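Local coordinates for protein alcohol oxidase (Myceliophthora thermophila, PDB 6F74) that binds FAD as a VAO-type flavoprotein of the oxygen-dependent FAD-linked oxidoreductase family and probably oxidises alcohol-type substrates, at residues S43-F48 against G169-W174; P62-C67 against A79-M84; R271-N276 against S281-A286; L337-P342 against N449-A454. One frame throughout, in Å; residues are numbered along the deposited sequence.

Contact 1: S43-F48 against G169-W174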
loop_
_atom_site.group_PDB
_atom_site.type_symbol
_atom_site.label_atom_id
_atom_site.label_comp_id
_atom_site.label_asym_id
_atom_site.label_seq_id
_atom_site.Cartn_x
_atom_site.Cartn_y
_atom_site.Cartn_z
ATOM N N SER A 43 7.556 -9.768 -35.843
ATOM C CA SER A 43 7.436 -8.601 -36.727
ATOM C C SER A 43 6.399 -7.582 -36.224
ATOM O O SER A 43 6.594 -6.361 -36.339
ATOM C CB SER A 43 7.098 -9.050 -38.153
ATOM O OG SER A 43 5.764 -9.545 -38.220
ATOM N N VAL A 44 5.300 -8.080 -35.653
ATOM C CA VAL A 44 4.243 -7.208 -35.140
ATOM C C VAL A 44 4.755 -6.429 -33.934
ATOM O O VAL A 44 4.543 -5.230 -33.845
ATOM C CB VAL A 44 2.942 -7.994 -34.811
ATOM C CG1 VAL A 44 1.897 -7.096 -34.111
ATOM C CG2 VAL A 44 2.367 -8.590 -36.094
ATOM N N TRP A 45 5.440 -7.105 -33.020
ATOM C CA TRP A 45 6.030 -6.439 -31.854
ATOM C C TRP A 45 7.073 -5.411 -32.256
ATOM O O TRP A 45 7.137 -4.309 -31.671
ATOM C CB TRP A 45 6.631 -7.457 -30.881
ATOM C CG TRP A 45 5.590 -8.283 -30.147
ATOM C CD1 TRP A 45 5.304 -9.592 -30.353
ATOM C CD2 TRP A 45 4.731 -7.848 -29.093
ATOM N NE1 TRP A 45 4.307 -10.014 -29.497
ATOM C CE2 TRP A 45 3.939 -8.957 -28.706
ATOM C CE3 TRP A 45 4.548 -6.627 -28.420
ATOM C CZ2 TRP A 45 2.972 -8.877 -27.696
ATOM C CZ3 TRP A 45 3.597 -6.557 -27.408
ATOM C CH2 TRP A 45 2.821 -7.682 -27.062
ATOM N N GLU A 46 7.896 -5.760 -33.253
ATOM C CA GLU A 46 8.929 -4.865 -33.735
ATOM C C GLU A 46 8.331 -3.578 -34.362
ATOM O O GLU A 46 8.785 -2.473 -34.080
ATOM C CB GLU A 46 9.794 -5.627 -34.730
ATOM C CG GLU A 46 11.020 -4.902 -35.298
ATOM C CD GLU A 46 11.834 -5.825 -36.191
ATOM O OE1 GLU A 46 11.829 -7.078 -35.903
ATOM O OE2 GLU A 46 12.458 -5.337 -37.195
ATOM N N ALA A 47 7.283 -3.741 -35.167
ATOM C CA ALA A 47 6.543 -2.592 -35.723
ATOM C C ALA A 47 5.906 -1.715 -34.627
ATOM O O ALA A 47 5.821 -0.496 -34.764
ATOM C CB ALA A 47 5.478 -3.063 -36.713
ATOM N N PHE A 48 5.461 -2.344 -33.545
ATOM C CA PHE A 48 4.878 -1.616 -32.410
ATOM C C PHE A 48 5.983 -0.823 -31.676
ATOM O O PHE A 48 5.786 0.352 -31.291
ATOM C CB PHE A 48 4.096 -2.605 -31.515
ATOM C CG PHE A 48 3.512 -2.000 -30.256
ATOM C CD1 PHE A 48 2.833 -0.792 -30.268
ATOM C CD2 PHE A 48 3.650 -2.672 -29.028
ATOM C CE1 PHE A 48 2.307 -0.252 -29.091
ATOM C CE2 PHE A 48 3.119 -2.147 -27.861
ATOM C CZ PHE A 48 2.452 -0.917 -27.895
ATOM N N GLY A 169 1.422 -13.329 -18.776
ATOM C CA GLY A 169 1.298 -13.140 -20.209
ATOM C C GLY A 169 0.833 -11.726 -20.608
ATOM O O GLY A 169 0.247 -11.552 -21.668
ATOM N N GLY A 170 1.104 -10.767 -19.746
ATOM C CA GLY A 170 0.554 -9.436 -19.864
ATOM C C GLY A 170 1.418 -8.489 -20.651
ATOM O O GLY A 170 2.601 -8.741 -20.862
ATOM N N LEU A 171 0.812 -7.390 -21.076
ATOM C CA LEU A 171 1.527 -6.235 -21.617
ATOM C C LEU A 171 1.451 -5.162 -20.551
ATOM O O LEU A 171 0.354 -4.692 -20.217
ATOM C CB LEU A 171 0.888 -5.769 -22.919
ATOM C CG LEU A 171 1.388 -4.465 -23.544
ATOM C CD1 LEU A 171 2.914 -4.458 -23.757
ATOM C CD2 LEU A 171 0.690 -4.242 -24.865
ATOM N N GLU A 172 2.599 -4.783 -19.989
ATOM C CA GLU A 172 2.619 -3.779 -18.937
ATOM C C GLU A 172 2.662 -2.342 -19.489
ATOM O O GLU A 172 3.534 -1.990 -20.262
ATOM C CB GLU A 172 3.788 -4.012 -17.994
ATOM C CG GLU A 172 3.796 -3.095 -16.781
ATOM C CD GLU A 172 4.996 -3.297 -15.903
ATOM O OE1 GLU A 172 6.052 -2.783 -16.264
ATOM O OE2 GLU A 172 4.873 -3.932 -14.828
ATOM N N LEU A 173 1.701 -1.525 -19.079
ATOM C CA LEU A 173 1.803 -0.090 -19.207
ATOM C C LEU A 173 2.585 0.409 -18.019
ATOM O O LEU A 173 2.025 0.557 -16.911
ATOM C CB LEU A 173 0.409 0.535 -19.246
ATOM C CG LEU A 173 0.386 2.069 -19.301
ATOM C CD1 LEU A 173 1.007 2.594 -20.586
ATOM C CD2 LEU A 173 -1.050 2.510 -19.155
ATOM N N TRP A 174 3.874 0.652 -18.230
ATOM C CA TRP A 174 4.772 1.164 -17.169
ATOM C C TRP A 174 4.820 2.699 -17.200
ATOM O O TRP A 174 5.292 3.304 -18.161
ATOM C CB TRP A 174 6.160 0.578 -17.383
ATOM C CG TRP A 174 7.132 0.761 -16.260
ATOM C CD1 TRP A 174 6.856 0.831 -14.909
ATOM C CD2 TRP A 174 8.544 0.867 -16.381
ATOM N NE1 TRP A 174 8.025 0.988 -14.198
ATOM C CE2 TRP A 174 9.076 1.007 -15.077
ATOM C CE3 TRP A 174 9.421 0.839 -17.463
ATOM C CZ2 TRP A 174 10.450 1.117 -14.831
ATOM C CZ3 TRP A 174 10.794 0.959 -17.224
ATOM C CH2 TRP A 174 11.287 1.099 -15.910
#
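Leu-171 points its isobutyl end at two aromatic rings, Trp-45 and Phe-48, and each methyl meets a different one. CD1 lies 4.3 Å from Trp-45 CZ3, on the six-membered part of the indole. CD2 lies 4.4 Å from Phe-48 CE2. Both methyls come in obliquely to the rings.

The two rings reach this place differently. Phe-48 has its CB turned to the strand and its CG anti to the backbone N (chi1 176°), which extends the ring straight out from helix 42-52. The CA–CB bond of Trp-45 runs past the strand, and only the far end of the long indole comes near. The three residues are buried, yet the backbones stay well apart: the nearest CA atoms, of Trp-45 and Leu-171, are 11.2 Å from each other.

Phe-144 of helix 135-147 completes the cluster. It stacks with Phe-48, meets the Trp-45 ring and also touches Leu-171. Tyr-128, on the strand next to 171-174, stacks with Trp-45.

The contact thus joins an N-terminal helix to the four-stranded mixed sheet of the FAD-binding region, about 13 Å from the flavin cofactor at the Leu-171 side chain. No hydrogen bond or charge pair crosses between the segments. Dispersion and the hiding of apolar surface from water are what this small interface offers.

Contact 2: P62-C67 against A79-M84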
loop_
_atom_site.group_PDB
_atom_site.type_symbol
_atom_site.label_atom_id
_atom_site.label_comp_id
_atom_site.label_asym_id
_atom_site.label_seq_id
_atom_site.Cartn_x
_atom_site.Cartn_y
_atom_site.Cartn_z
ATOM N N PRO A 62 13.136 -11.820 -16.060
ATOM C CA PRO A 62 13.144 -11.987 -14.605
ATOM C C PRO A 62 14.336 -11.318 -13.959
ATOM O O PRO A 62 15.442 -11.435 -14.447
ATOM C CB PRO A 62 13.214 -13.513 -14.399
ATOM C CG PRO A 62 12.714 -14.109 -15.651
ATOM C CD PRO A 62 12.904 -13.084 -16.778
ATOM N N ILE A 63 14.093 -10.580 -12.886
ATOM C CA ILE A 63 15.137 -9.750 -12.250
ATOM C C ILE A 63 16.419 -10.518 -12.018
ATOM O O ILE A 63 17.501 -10.050 -12.376
ATOM C CB ILE A 63 14.617 -9.112 -10.955
ATOM C CG1 ILE A 63 13.408 -8.206 -11.219
ATOM C CG2 ILE A 63 15.680 -8.265 -10.288
ATOM C CD1 ILE A 63 13.635 -7.002 -12.110
ATOM N N ALA A 64 16.275 -11.737 -11.483
ATOM C CA ALA A 64 17.433 -12.568 -11.148
ATOM C C ALA A 64 17.770 -13.687 -12.138
ATOM O O ALA A 64 18.350 -14.720 -11.727
ATOM C CB ALA A 64 17.201 -13.162 -9.770
ATOM N N GLN A 65 17.451 -13.526 -13.419
ATOM C CA GLN A 65 17.745 -14.600 -14.424
ATOM C C GLN A 65 19.232 -14.927 -14.605
ATOM O O GLN A 65 19.596 -16.052 -14.966
ATOM C CB GLN A 65 17.114 -14.307 -15.788
ATOM C CG GLN A 65 17.586 -13.007 -16.446
ATOM C CD GLN A 65 17.168 -12.892 -17.893
ATOM O OE1 GLN A 65 16.278 -13.593 -18.377
ATOM N NE2 GLN A 65 17.747 -11.938 -18.563
ATOM N N SER A 66 20.096 -13.946 -14.337
ATOM C CA SER A 66 21.543 -14.146 -14.386
ATOM C C SER A 66 22.096 -15.159 -13.374
ATOM O O SER A 66 23.225 -15.623 -13.536
ATOM C CB SER A 66 22.262 -12.804 -14.237
ATOM O OG SER A 66 22.148 -12.288 -12.924
ATOM N N CYS A 67 21.320 -15.486 -12.348
ATOM C CA CYS A 67 21.677 -16.495 -11.355
ATOM C C CYS A 67 21.496 -17.943 -11.817
ATOM O O CYS A 67 21.872 -18.857 -11.095
ATOM C CB CYS A 67 20.866 -16.269 -10.053
ATOM S SG CYS A 67 21.242 -14.706 -9.215
ATOM N N ALA A 79 25.290 -11.636 -8.402
ATOM C CA ALA A 79 25.717 -11.120 -7.095
ATOM C C ALA A 79 25.263 -9.685 -6.847
ATOM O O ALA A 79 24.853 -9.328 -5.733
ATOM C CB ALA A 79 27.246 -11.208 -6.975
ATOM N N TYR A 80 25.339 -8.858 -7.885
ATOM C CA TYR A 80 24.806 -7.497 -7.804
ATOM C C TYR A 80 23.300 -7.547 -7.490
ATOM O O TYR A 80 22.808 -6.858 -6.596
ATOM C CB TYR A 80 25.045 -6.739 -9.120
ATOM C CG TYR A 80 24.555 -5.326 -9.038
ATOM C CD1 TYR A 80 25.286 -4.378 -8.358
ATOM C CD2 TYR A 80 23.322 -4.949 -9.580
ATOM C CE1 TYR A 80 24.859 -3.075 -8.253
ATOM C CE2 TYR A 80 22.865 -3.621 -9.432
ATOM C CZ TYR A 80 23.659 -2.706 -8.785
ATOM O OH TYR A 80 23.235 -1.403 -8.599
ATOM N N VAL A 81 22.578 -8.383 -8.215
ATOM C CA VAL A 81 21.130 -8.518 -8.021
ATOM C C VAL A 81 20.803 -9.049 -6.629
ATOM O O VAL A 81 19.857 -8.580 -5.977
ATOM C CB VAL A 81 20.482 -9.401 -9.124
ATOM C CG1 VAL A 81 19.020 -9.671 -8.805
ATOM C CG2 VAL A 81 20.562 -8.678 -10.453
ATOM N N ASN A 82 21.594 -10.018 -6.171
ATOM C CA ASN A 82 21.382 -10.552 -4.819
ATOM C C ASN A 82 21.595 -9.462 -3.756
ATOM O O ASN A 82 20.794 -9.294 -2.864
ATOM C CB ASN A 82 22.293 -11.753 -4.572
ATOM C CG ASN A 82 22.038 -12.377 -3.231
ATOM O OD1 ASN A 82 22.857 -12.248 -2.318
ATOM N ND2 ASN A 82 20.867 -12.998 -3.078
ATOM N N LYS A 83 22.651 -8.701 -3.922
ATOM C CA LYS A 83 22.977 -7.616 -3.007
ATOM C C LYS A 83 21.904 -6.525 -2.998
ATOM O O LYS A 83 21.574 -6.000 -1.928
ATOM C CB LYS A 83 24.339 -7.020 -3.393
ATOM C CG LYS A 83 24.752 -5.829 -2.552
ATOM C CD LYS A 83 26.001 -5.118 -3.069
ATOM C CE LYS A 83 26.456 -4.099 -1.998
ATOM N NZ LYS A 83 27.245 -2.952 -2.564
ATOM N N MET A 84 21.328 -6.218 -4.159
ATOM C CA MET A 84 20.403 -5.070 -4.300
ATOM C C MET A 84 18.902 -5.410 -4.229
ATOM O O MET A 84 18.049 -4.508 -4.329
ATOM C CB MET A 84 20.675 -4.324 -5.605
ATOM C CG MET A 84 22.046 -3.721 -5.746
ATOM S SD MET A 84 22.484 -2.560 -4.492
ATOM C CE MET A 84 21.277 -1.207 -4.651
#
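Val-81 of helix 75-84 packs against Ile-63 and Ala-64, the two central residues of a type I beta turn. The turn runs from Pro-62 to Gln-65 and is closed by Gln-65 N to Pro-62 O at 3.1 Å. The chain runs on as a 3-10 segment to Cys-67.

The tight part is made by the valine methyls. CG1 of Val-81, anti to its own backbone N (chi1 173°), sits 3.9 Å from Ile-63 CG2 and 4.1 Å from Ala-64 CB. CG2 of Val-81 is 3.9 Å from the carbonyl O of Ile-63. The isoleucine and valine side chains cross at about a right angle, and the isoleucine meets the valine through its CG2 branch. The end of Ile-63 leads away from the helix; the side chain also touches Phe-90 of helix 88-93.

Cys-67 ties the same two elements covalently through a disulfide to Cys-78, one turn before Asn-82 in the helix.

The outer side is looser. Ala-79, Tyr-80 and Lys-83 are exposed, and Gln-65 on the turn is partly so. Within the helix, Met-84 folds back over Tyr-80, with its CG 3.6 Å above the plane of the phenol ring and displaced toward the rim.

Contact 3: R271-N276 against S281-A286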
loop_
_atom_site.group_PDB
_atom_site.type_symbol
_atom_site.label_atom_id
_atom_site.label_comp_id
_atom_site.label_asym_id
_atom_site.label_seq_id
_atom_site.Cartn_x
_atom_site.Cartn_y
_atom_site.Cartn_z
ATOM N N ARG A 271 -10.793 7.774 -24.406
ATOM C CA ARG A 271 -11.109 9.166 -24.039
ATOM C C ARG A 271 -10.416 9.595 -22.760
ATOM O O ARG A 271 -10.330 8.833 -21.780
ATOM C CB ARG A 271 -12.622 9.385 -23.867
ATOM C CG ARG A 271 -13.422 9.217 -25.150
ATOM C CD ARG A 271 -14.896 9.521 -24.892
ATOM N NE ARG A 271 -15.505 8.539 -23.977
ATOM C CZ ARG A 271 -16.341 8.829 -22.969
ATOM N NH1 ARG A 271 -16.625 10.100 -22.619
ATOM N NH2 ARG A 271 -16.826 7.834 -22.225
ATOM N N ILE A 272 -9.903 10.812 -22.783
ATOM C CA ILE A 272 -9.331 11.453 -21.615
ATOM C C ILE A 272 -10.400 12.343 -21.012
ATOM O O ILE A 272 -10.846 13.256 -21.678
ATOM C CB ILE A 272 -8.069 12.266 -21.955
ATOM C CG1 ILE A 272 -7.003 11.290 -22.484
ATOM C CG2 ILE A 272 -7.569 12.997 -20.719
ATOM C CD1 ILE A 272 -5.628 11.893 -22.717
ATOM N N VAL A 273 -10.791 12.065 -19.754
ATOM C CA VAL A 273 -11.870 12.799 -19.084
ATOM C C VAL A 273 -11.405 13.413 -17.764
ATOM O O VAL A 273 -10.475 12.899 -17.114
ATOM C CB VAL A 273 -13.116 11.938 -18.808
ATOM C CG1 VAL A 273 -13.723 11.412 -20.105
ATOM C CG2 VAL A 273 -12.819 10.797 -17.844
ATOM N N THR A 274 -12.093 14.481 -17.360
ATOM C CA THR A 274 -11.945 15.033 -16.020
ATOM C C THR A 274 -12.886 14.298 -15.082
ATOM O O THR A 274 -14.048 14.020 -15.434
ATOM C CB THR A 274 -12.246 16.553 -16.017
ATOM O OG1 THR A 274 -11.259 17.193 -16.838
ATOM C CG2 THR A 274 -12.163 17.150 -14.634
ATOM N N ALA A 275 -12.372 13.947 -13.906
ATOM C CA ALA A 275 -13.183 13.370 -12.842
ATOM C C ALA A 275 -13.047 14.250 -11.605
ATOM O O ALA A 275 -11.954 14.355 -11.026
ATOM C CB ALA A 275 -12.751 11.949 -12.523
ATOM N N ASN A 276 -14.150 14.888 -11.225
ATOM C CA ASN A 276 -14.199 15.673 -10.000
ATOM C C ASN A 276 -15.656 15.827 -9.522
ATOM O O ASN A 276 -16.556 15.114 -10.007
ATOM C CB ASN A 276 -13.395 16.999 -10.142
ATOM C CG ASN A 276 -14.028 18.030 -11.052
ATOM O OD1 ASN A 276 -15.166 17.896 -11.487
ATOM N ND2 ASN A 276 -13.270 19.087 -11.345
ATOM N N SER A 281 -18.712 12.405 -11.623
ATOM C CA SER A 281 -18.582 12.323 -10.175
ATOM C C SER A 281 -18.645 10.874 -9.630
ATOM O O SER A 281 -18.111 10.596 -8.558
ATOM C CB SER A 281 -19.647 13.188 -9.499
ATOM O OG SER A 281 -20.962 12.694 -9.743
ATOM N N ASP A 282 -19.314 9.977 -10.360
ATOM C CA ASP A 282 -19.321 8.547 -10.001
ATOM C C ASP A 282 -17.958 7.902 -10.199
ATOM O O ASP A 282 -17.548 7.052 -9.393
ATOM C CB ASP A 282 -20.440 7.758 -10.712
ATOM C CG ASP A 282 -20.428 7.898 -12.242
ATOM O OD1 ASP A 282 -19.716 8.765 -12.781
ATOM O OD2 ASP A 282 -21.176 7.147 -12.925
ATOM N N LEU A 283 -17.258 8.296 -11.268
ATOM C CA LEU A 283 -15.872 7.857 -11.460
ATOM C C LEU A 283 -14.930 8.441 -10.389
ATOM O O LEU A 283 -14.004 7.773 -9.946
ATOM C CB LEU A 283 -15.389 8.202 -12.869
ATOM C CG LEU A 283 -13.911 7.994 -13.246
ATOM C CD1 LEU A 283 -13.460 6.555 -13.191
ATOM C CD2 LEU A 283 -13.699 8.577 -14.636
ATOM N N PHE A 284 -15.159 9.700 -10.022
ATOM C CA PHE A 284 -14.340 10.423 -9.054
ATOM C C PHE A 284 -14.429 9.771 -7.669
ATOM O O PHE A 284 -13.418 9.603 -6.965
ATOM C CB PHE A 284 -14.830 11.874 -9.050
ATOM C CG PHE A 284 -14.144 12.770 -8.068
ATOM C CD1 PHE A 284 -12.768 12.899 -8.072
ATOM C CD2 PHE A 284 -14.893 13.563 -7.197
ATOM C CE1 PHE A 284 -12.147 13.778 -7.199
ATOM C CE2 PHE A 284 -14.283 14.440 -6.324
ATOM C CZ PHE A 284 -12.902 14.554 -6.316
ATOM N N ARG A 285 -15.653 9.381 -7.310
ATOM C CA ARG A 285 -15.910 8.670 -6.079
ATOM C C ARG A 285 -15.246 7.293 -6.080
ATOM O O ARG A 285 -14.610 6.921 -5.106
ATOM C CB ARG A 285 -17.415 8.538 -5.823
ATOM C CG ARG A 285 -17.722 7.842 -4.488
ATOM C CD ARG A 285 -19.209 7.697 -4.159
ATOM N NE ARG A 285 -20.019 7.165 -5.274
ATOM C CZ ARG A 285 -21.004 7.804 -5.905
ATOM N NH1 ARG A 285 -21.309 9.071 -5.583
ATOM N NH2 ARG A 285 -21.613 7.206 -6.932
ATOM N N ALA A 286 -15.393 6.560 -7.170
ATOM C CA ALA A 286 -14.785 5.223 -7.300
ATOM C C ALA A 286 -13.262 5.214 -7.081
ATOM O O ALA A 286 -12.734 4.364 -6.351
ATOM C CB ALA A 286 -15.115 4.646 -8.658
#
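The amide nitrogen ND2 of Asn-276, whose backbone lies on the Phe-284 ring, is gripped by two acceptors: Asn-192 OD1 and Glu-262 OE1. The other end of the amide, OD1, takes the backbone N of Cys-278, which makes an Asx turn. The amide is therefore held at both ends. The bond from CA to CB of Asn-276 points away from helix 281-287.

Its backbone does the touching. CA of Asn-276 stands over the centre of the Phe-284 ring, 3.5 Å from the centroid and 13° off the normal, a CH-pi contact. The same face also packs on the asparagine carbonyl, with C only 3.3 Å from Phe-284 CD2. The phenylalanine CG is anti to its backbone N (chi1 178°), which swings the ring beneath the Asn-276 backbone. Replacing the phenylalanine with an alanine would probably leave the Asn-276 backbone without its aromatic floor and His-277 without its edge-to-face partner.

Toward the strand start the packing is aliphatic. Leu-283 CD2 fits between Val-273 CG2 at 4.0 Å and Ala-275 CB at 4.1 Å. At the helix start, Ser-281 CA makes a CA-H...O contact of 3.5 Å with Asn-276 O.

Strand and helix directions differ by 67° and only four residues separate them. This is a compact unit of strand, short loop and helix, with its strand at the edge of the antiparallel sheet of the FAD-binding region.

Contact 4: L337-P342 against N449-A454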
loop_
_atom_site.group_PDB
_atom_site.type_symbol
_atom_site.label_atom_id
_atom_site.label_comp_id
_atom_site.label_asym_id
_atom_site.label_seq_id
_atom_site.Cartn_x
_atom_site.Cartn_y
_atom_site.Cartn_z
ATOM N N LEU A 337 -2.650 -1.101 26.075
ATOM C CA LEU A 337 -2.239 -0.033 25.186
ATOM C C LEU A 337 -3.222 0.115 24.030
ATOM O O LEU A 337 -3.590 1.237 23.661
ATOM C CB LEU A 337 -0.820 -0.292 24.645
ATOM C CG LEU A 337 -0.274 0.654 23.567
ATOM C CD1 LEU A 337 1.238 0.813 23.689
ATOM C CD2 LEU A 337 -0.601 0.203 22.136
ATOM N N HIS A 338 -3.610 -1.013 23.438
ATOM C CA HIS A 338 -4.616 -0.993 22.384
ATOM C C HIS A 338 -5.910 -0.314 22.865
ATOM O O HIS A 338 -6.495 0.476 22.133
ATOM C CB HIS A 338 -4.905 -2.397 21.820
ATOM C CG HIS A 338 -3.916 -2.850 20.787
ATOM N ND1 HIS A 338 -2.593 -3.097 21.071
ATOM C CD2 HIS A 338 -4.074 -3.135 19.476
ATOM C CE1 HIS A 338 -1.972 -3.481 19.974
ATOM N NE2 HIS A 338 -2.848 -3.509 18.988
ATOM N N GLN A 339 -6.329 -0.603 24.091
ATOM C CA GLN A 339 -7.520 0.052 24.670
ATOM C C GLN A 339 -7.404 1.571 24.838
ATOM O O GLN A 339 -8.431 2.249 24.941
ATOM C CB GLN A 339 -7.857 -0.541 26.035
ATOM C CG GLN A 339 -8.243 -2.006 26.034
ATOM C CD GLN A 339 -8.693 -2.446 27.416
ATOM O OE1 GLN A 339 -7.879 -2.625 28.303
ATOM N NE2 GLN A 339 -9.986 -2.624 27.593
ATOM N N GLN A 340 -6.173 2.089 24.926
ATOM C CA GLN A 340 -5.946 3.513 25.102
ATOM C C GLN A 340 -5.890 4.298 23.787
ATOM O O GLN A 340 -5.894 5.543 23.809
ATOM C CB GLN A 340 -4.646 3.753 25.855
ATOM C CG GLN A 340 -4.556 3.103 27.208
ATOM C CD GLN A 340 -5.744 3.457 28.099
ATOM O OE1 GLN A 340 -6.148 4.619 28.192
ATOM N NE2 GLN A 340 -6.312 2.451 28.734
ATOM N N LEU A 341 -5.854 3.594 22.652
ATOM C CA LEU A 341 -5.604 4.270 21.388
ATOM C C LEU A 341 -6.669 5.261 20.987
ATOM O O LEU A 341 -6.335 6.335 20.468
ATOM C CB LEU A 341 -5.312 3.257 20.237
ATOM C CG LEU A 341 -4.018 2.449 20.389
ATOM C CD1 LEU A 341 -3.812 1.606 19.139
ATOM C CD2 LEU A 341 -2.799 3.317 20.681
ATOM N N PRO A 342 -7.960 4.931 21.225
ATOM C CA PRO A 342 -8.971 5.895 20.802
ATOM C C PRO A 342 -8.882 7.227 21.542
ATOM O O PRO A 342 -9.056 8.276 20.919
ATOM C CB PRO A 342 -10.293 5.163 21.064
ATOM C CG PRO A 342 -9.931 3.723 20.960
ATOM C CD PRO A 342 -8.559 3.623 21.551
ATOM N N ASN A 449 -10.812 -8.423 28.193
ATOM C CA ASN A 449 -10.592 -9.850 27.958
ATOM C C ASN A 449 -10.683 -10.184 26.484
ATOM O O ASN A 449 -9.857 -10.952 25.971
ATOM C CB ASN A 449 -11.536 -10.716 28.795
ATOM C CG ASN A 449 -11.166 -10.712 30.268
ATOM O OD1 ASN A 449 -9.983 -10.639 30.608
ATOM N ND2 ASN A 449 -12.167 -10.814 31.146
ATOM N N LYS A 450 -11.636 -9.574 25.787
ATOM C CA LYS A 450 -11.753 -9.774 24.333
ATOM C C LYS A 450 -10.530 -9.282 23.563
ATOM O O LYS A 450 -10.101 -9.899 22.579
ATOM C CB LYS A 450 -13.016 -9.109 23.791
ATOM C CG LYS A 450 -14.277 -9.784 24.251
ATOM C CD LYS A 450 -15.514 -9.139 23.702
ATOM C CE LYS A 450 -16.736 -9.756 24.361
ATOM N NZ LYS A 450 -17.951 -9.119 23.825
ATOM N N VAL A 451 -9.978 -8.174 24.031
ATOM C CA VAL A 451 -8.812 -7.576 23.412
ATOM C C VAL A 451 -7.628 -8.476 23.670
ATOM O O VAL A 451 -6.932 -8.866 22.741
ATOM C CB VAL A 451 -8.565 -6.160 23.959
ATOM C CG1 VAL A 451 -7.278 -5.564 23.446
ATOM C CG2 VAL A 451 -9.735 -5.261 23.594
ATOM N N ARG A 452 -7.410 -8.810 24.933
ATOM C CA ARG A 452 -6.330 -9.717 25.331
ATOM C C ARG A 452 -6.334 -11.040 24.553
ATOM O O ARG A 452 -5.262 -11.501 24.111
ATOM C CB ARG A 452 -6.365 -9.975 26.828
ATOM C CG ARG A 452 -5.153 -10.700 27.406
ATOM C CD ARG A 452 -3.825 -10.032 27.039
ATOM N NE ARG A 452 -2.694 -10.744 27.630
ATOM C CZ ARG A 452 -2.159 -11.882 27.174
ATOM N NH1 ARG A 452 -2.636 -12.498 26.081
ATOM N NH2 ARG A 452 -1.127 -12.404 27.827
ATOM N N GLU A 453 -7.519 -11.598 24.336
ATOM C CA GLU A 453 -7.670 -12.803 23.529
ATOM C C GLU A 453 -7.264 -12.589 22.041
ATOM O O GLU A 453 -6.627 -13.448 21.411
ATOM C CB GLU A 453 -9.132 -13.283 23.604
ATOM C CG GLU A 453 -9.301 -14.689 23.024
ATOM C CD GLU A 453 -10.644 -15.016 22.426
ATOM O OE1 GLU A 453 -11.299 -14.139 21.764
ATOM O OE2 GLU A 453 -10.977 -16.205 22.673
ATOM N N ALA A 454 -7.631 -11.445 21.476
ATOM C CA ALA A 454 -7.202 -11.091 20.123
ATOM C C ALA A 454 -5.674 -10.959 20.027
ATOM O O ALA A 454 -5.047 -11.527 19.128
ATOM C CB ALA A 454 -7.861 -9.796 19.681
#
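Val-451 of helix 448-458 packs on His-338 and Gln-339 of helix 328-346. Both helices belong to the part of the chain built round the seven-stranded antiparallel sheet, consistent with the cap domain of VAO-type enzymes.

The apolar contacts are few. Val-451 CG1 lies 4.3 Å from His-338 CB, and its CG2 lies 4.3 Å from Gln-339 CG. The two methyls thus divide between neighbouring residues of the other helix, and what they touch is aliphatic carbon, not the imidazole or the amide. With CG1 anti to the valine backbone N (chi1 174°), that methyl reaches His-338. Val-451 also rests on Ala-335 of helix 328-346 and on Leu-445 of the loop before its own helix. Leu-337 and Leu-341 reach the sheet strand 370-378.

The hydrogen bonds lie outside the interface proper. His-338 ND1 bonds to Ile-334 O, within its own helix. Gln-339 NE2 bonds to Leu-445 O, so its amide reaches across to the loop that leads into the other helix.

Charge pairs lie to one side. Arg-452 NE forms a salt bridge with Asp-332, and its NH1 another with Glu-456, so one guanidinium joins both helices.

The backbone of helix 328-346 is kinked at Pro-342, whose N has no hydrogen to give. Before it, Gln-340 N bonds to Leu-337 O at 3.0 Å and Leu-341 N to His-338 O at 3.2 Å.

Overall arrangement
Contacts 1, 2 and 3 lie in the FAD-binding part of the protein, and contact 4 lies in the part built on the seven-stranded sheet. Contact 2 falls in the chain between the two segments of contact 1, just after strand 57-59 of the same four-stranded sheet. Their nearest atoms are about 9 Å apart. Contact 3 follows, on an edge strand of the antiparallel six-stranded sheet, with its centre 28 Å from that of contact 1. Contact 4 comes last and is 40 to 52 Å from the others between centres. No two contacts touch. Contacts 1 and 4 join segments more than 100 residues apart; contacts 2 and 3 join near neighbours in the chain.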